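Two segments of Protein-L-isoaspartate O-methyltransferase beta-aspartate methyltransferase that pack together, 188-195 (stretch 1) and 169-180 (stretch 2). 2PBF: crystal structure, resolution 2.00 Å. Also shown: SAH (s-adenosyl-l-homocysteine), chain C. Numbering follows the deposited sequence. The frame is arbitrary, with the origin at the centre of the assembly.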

# COMPACT_ATOMS: atom_id res chain seq x y z
N LYS A 188 6.93 -10.13 -3.87
CA LYS A 188 6.77 -9.99 -2.41
C LYS A 188 5.39 -9.51 -1.98
O LYS A 188 4.81 -8.60 -2.59
CB LYS A 188 7.85 -9.08 -1.83
CG LYS A 188 9.12 -9.83 -1.50
CD LYS A 188 10.36 -8.98 -1.50
CE LYS A 188 11.56 -9.90 -1.20
NZ LYS A 188 12.78 -9.12 -0.88
N LEU A 189 4.88 -10.11 -0.90
CA LEU A 189 3.60 -9.75 -0.26
C LEU A 189 3.94 -9.36 1.17
O LEU A 189 4.60 -10.12 1.88
CB LEU A 189 2.67 -10.96 -0.22
CG LEU A 189 1.13 -11.04 -0.16
CD1 LEU A 189 0.76 -12.51 0.18
CD2 LEU A 189 0.40 -10.09 0.78
N ILE A 190 3.51 -8.17 1.55
CA ILE A 190 3.65 -7.62 2.90
C ILE A 190 2.26 -7.57 3.52
O ILE A 190 1.36 -6.94 2.99
CB ILE A 190 4.26 -6.18 2.84
CG1 ILE A 190 5.71 -6.21 2.36
CG2 ILE A 190 4.08 -5.42 4.18
CD1 ILE A 190 6.65 -6.96 3.29
N ILE A 191 2.09 -8.25 4.64
CA ILE A 191 0.77 -8.38 5.22
C ILE A 191 0.82 -8.61 6.73
O ILE A 191 1.62 -9.40 7.20
CB ILE A 191 -0.03 -9.54 4.51
CG1 ILE A 191 -1.39 -9.76 5.17
CG2 ILE A 191 0.82 -10.84 4.42
CD1 ILE A 191 -2.30 -10.72 4.39
N PRO A 192 -0.03 -7.89 7.49
CA PRO A 192 -0.14 -8.26 8.92
C PRO A 192 -1.08 -9.46 9.09
O PRO A 192 -2.16 -9.47 8.53
CB PRO A 192 -0.74 -7.00 9.56
CG PRO A 192 -0.74 -5.92 8.44
CD PRO A 192 -0.88 -6.72 7.18
N ILE A 193 -0.65 -10.46 9.86
CA ILE A 193 -1.52 -11.61 10.20
C ILE A 193 -1.63 -11.75 11.73
O ILE A 193 -0.62 -11.73 12.43
CB ILE A 193 -1.03 -12.91 9.50
CG1 ILE A 193 -0.99 -12.72 7.97
CG2 ILE A 193 -1.93 -14.13 9.88
CD1 ILE A 193 -0.02 -13.60 7.24
N GLU A 194 -2.86 -11.82 12.25
CA GLU A 194 -3.10 -12.12 13.67
C GLU A 194 -2.46 -13.46 14.04
O GLU A 194 -2.87 -14.54 13.57
CB GLU A 194 -4.57 -12.23 14.02
CG GLU A 194 -5.51 -11.12 13.63
CD GLU A 194 -6.99 -11.50 13.92
OE1 GLU A 194 -7.24 -12.58 14.53
OE2 GLU A 194 -7.89 -10.71 13.56
N GLU A 195 -1.45 -13.39 14.88
CA GLU A 195 -0.78 -14.57 15.35
C GLU A 195 -0.85 -14.54 16.87
O GLU A 195 -0.12 -13.77 17.52
CB GLU A 195 0.65 -14.52 14.89
CG GLU A 195 1.45 -15.76 15.20
CD GLU A 195 2.70 -15.77 14.40
OE1 GLU A 195 3.78 -15.60 15.01
OE2 GLU A 195 2.58 -15.92 13.16
N SAH C . -2.83 2.09 3.19
CA SAH C . -3.99 2.75 3.85
CB SAH C . -4.42 1.92 5.04
CG SAH C . -5.84 2.32 5.42
SD SAH C . -6.43 1.36 6.82
C SAH C . -3.70 4.19 4.27
O SAH C . -2.63 4.45 4.84
OXT SAH C . -4.52 5.12 4.04
C5' SAH C . -6.82 -0.15 5.90
C4' SAH C . -7.91 -0.04 4.84
O4' SAH C . -8.27 -1.34 4.49
C3' SAH C . -9.20 0.67 5.24
O3' SAH C . -9.41 1.77 4.38
C2' SAH C . -10.27 -0.39 5.09
O2' SAH C . -11.49 0.14 4.61
C1' SAH C . -9.63 -1.34 4.09
N9 SAH C . -10.10 -2.74 4.14
C8 SAH C . -10.41 -3.45 5.26
N7 SAH C . -10.74 -4.71 4.87
C5 SAH C . -10.67 -4.81 3.53
C6 SAH C . -10.93 -5.85 2.63
N6 SAH C . -11.34 -7.05 3.02
N1 SAH C . -10.73 -5.64 1.29
C2 SAH C . -10.31 -4.41 0.83
N3 SAH C . -10.08 -3.40 1.74
C4 SAH C . -10.25 -3.58 3.06
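Stretch 2 169-180: GASASELPEILV

Stretch 1 is extended throughout, part of a strand that begins earlier in the chain and runs through E195. Stretch 2 begins in extended form beside it, with A170, S171 and A172 all at beta-like backbone angles, turns at S173 (phi/psi -57/-33), and enters a helix at E177, with P176 in the N-cap position. The extended part runs in the same direction as the strand: P192 lies nearest S171, I193 nearest A172 and E194 nearest S173, with CA-CA distances of 4.6, 4.8 and 5.1 Å. The register is fixed by a single bridge between I193 and A172. A172 N donates to P192 O at 2.9 Å, and E194 N donates to A172 O, also at 2.9 Å, so one residue of stretch 2 spends both its backbone groups on the residues flanking I193, the parallel pattern. CA-H...O contacts reinforce it, from S171 CA to P192 O at 3.5 Å and from I193 CA to A172 O at 3.3 Å.

After the turn the chain doubles back, and L179 in the helix comes opposite L189, CA to CA 7.9 Å, a spacing that leaves room for side chains. L189 points toward stretch 2 and sets its CD1 3.9 Å from L179 CB and 4.1 Å from L175 CD2. I191 starts sideways, but its all-trans side chain (t, t) carries CD1 inward, to 3.5 Å from P176 CD, 4.0 Å from L179 CD1 and 4.2 Å from A172 CB. A single methyl thus meets the bridge residue, the N-cap proline and the helix. I193 CD1 reaches L175 CB at 4.0 Å, while its CG2 lies 3.8 Å from E174 CA. At the exposed end, E194 CD lies 3.6 Å from S173 CA. The rule is economical: backbone pairing sets the register, and aliphatic side chains seat the returning helix.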

# COMPACT_ATOMS: atom_id res chain seq x y z
N GLY A 169 -2.82 -3.36 3.72
CA GLY A 169 -2.74 -2.34 4.77
C GLY A 169 -3.72 -2.57 5.91
O GLY A 169 -4.04 -1.64 6.63
N ALA A 170 -4.16 -3.83 6.07
CA ALA A 170 -5.10 -4.22 7.09
C ALA A 170 -4.75 -5.64 7.51
O ALA A 170 -4.23 -6.43 6.71
CB ALA A 170 -6.55 -4.11 6.59
N SER A 171 -5.01 -5.94 8.79
CA SER A 171 -4.63 -7.19 9.40
C SER A 171 -5.63 -8.31 9.13
O SER A 171 -6.84 -8.12 9.21
CB SER A 171 -4.50 -6.99 10.90
OG SER A 171 -4.15 -8.20 11.50
N ALA A 172 -5.09 -9.49 8.83
CA ALA A 172 -5.89 -10.63 8.46
C ALA A 172 -5.87 -11.66 9.58
O ALA A 172 -4.81 -11.92 10.17
CB ALA A 172 -5.34 -11.25 7.19
N SER A 173 -7.04 -12.25 9.85
CA SER A 173 -7.15 -13.38 10.80
C SER A 173 -6.23 -14.53 10.39
O SER A 173 -5.71 -15.26 11.25
CB SER A 173 -8.61 -13.83 10.93
OG SER A 173 -9.15 -14.27 9.70
N GLU A 174 -6.06 -14.70 9.08
CA GLU A 174 -5.10 -15.67 8.51
C GLU A 174 -4.76 -15.27 7.07
O GLU A 174 -5.48 -14.47 6.46
CB GLU A 174 -5.62 -17.12 8.59
CG GLU A 174 -6.76 -17.48 7.63
CD GLU A 174 -8.13 -17.06 8.14
OE1 GLU A 174 -8.50 -17.43 9.28
OE2 GLU A 174 -8.86 -16.37 7.38
N LEU A 175 -3.66 -15.82 6.54
CA LEU A 175 -3.11 -15.51 5.22
C LEU A 175 -4.08 -15.84 4.10
O LEU A 175 -4.27 -17.02 3.80
CB LEU A 175 -1.82 -16.30 4.98
CG LEU A 175 -0.73 -15.85 3.99
CD1 LEU A 175 -0.24 -17.03 3.21
CD2 LEU A 175 -1.18 -14.73 3.03
N PRO A 176 -4.68 -14.82 3.46
CA PRO A 176 -5.71 -15.17 2.49
C PRO A 176 -5.07 -15.82 1.27
O PRO A 176 -4.10 -15.31 0.73
CB PRO A 176 -6.37 -13.83 2.16
CG PRO A 176 -5.87 -12.86 3.23
CD PRO A 176 -4.50 -13.35 3.54
N GLU A 177 -5.60 -16.96 0.87
CA GLU A 177 -5.01 -17.77 -0.20
C GLU A 177 -5.05 -17.09 -1.58
O GLU A 177 -4.14 -17.26 -2.39
CB GLU A 177 -5.65 -19.17 -0.21
CG GLU A 177 -4.89 -20.25 -0.98
CD GLU A 177 -3.39 -20.32 -0.66
OE1 GLU A 177 -2.98 -19.93 0.46
OE2 GLU A 177 -2.63 -20.77 -1.55
N ILE A 178 -6.10 -16.31 -1.83
CA ILE A 178 -6.14 -15.42 -3.00
C ILE A 178 -4.88 -14.56 -3.15
O ILE A 178 -4.32 -14.46 -4.25
CB ILE A 178 -7.39 -14.49 -3.03
CG1 ILE A 178 -7.31 -13.59 -4.26
CG2 ILE A 178 -7.53 -13.65 -1.75
CD1 ILE A 178 -8.61 -12.99 -4.68
N LEU A 179 -4.44 -13.94 -2.06
CA LEU A 179 -3.25 -13.10 -2.13
C LEU A 179 -2.05 -13.97 -2.51
O LEU A 179 -1.21 -13.54 -3.30
CB LEU A 179 -3.04 -12.27 -0.85
CG LEU A 179 -4.18 -11.28 -0.53
CD1 LEU A 179 -4.03 -10.60 0.81
CD2 LEU A 179 -4.35 -10.23 -1.60
N VAL A 180 -2.01 -15.20 -2.00
CA VAL A 180 -0.98 -16.17 -2.42
C VAL A 180 -1.10 -16.50 -3.91
O VAL A 180 -0.09 -16.69 -4.60
CB VAL A 180 -0.99 -17.47 -1.55
CG1 VAL A 180 -0.20 -18.61 -2.19
CG2 VAL A 180 -0.46 -17.17 -0.18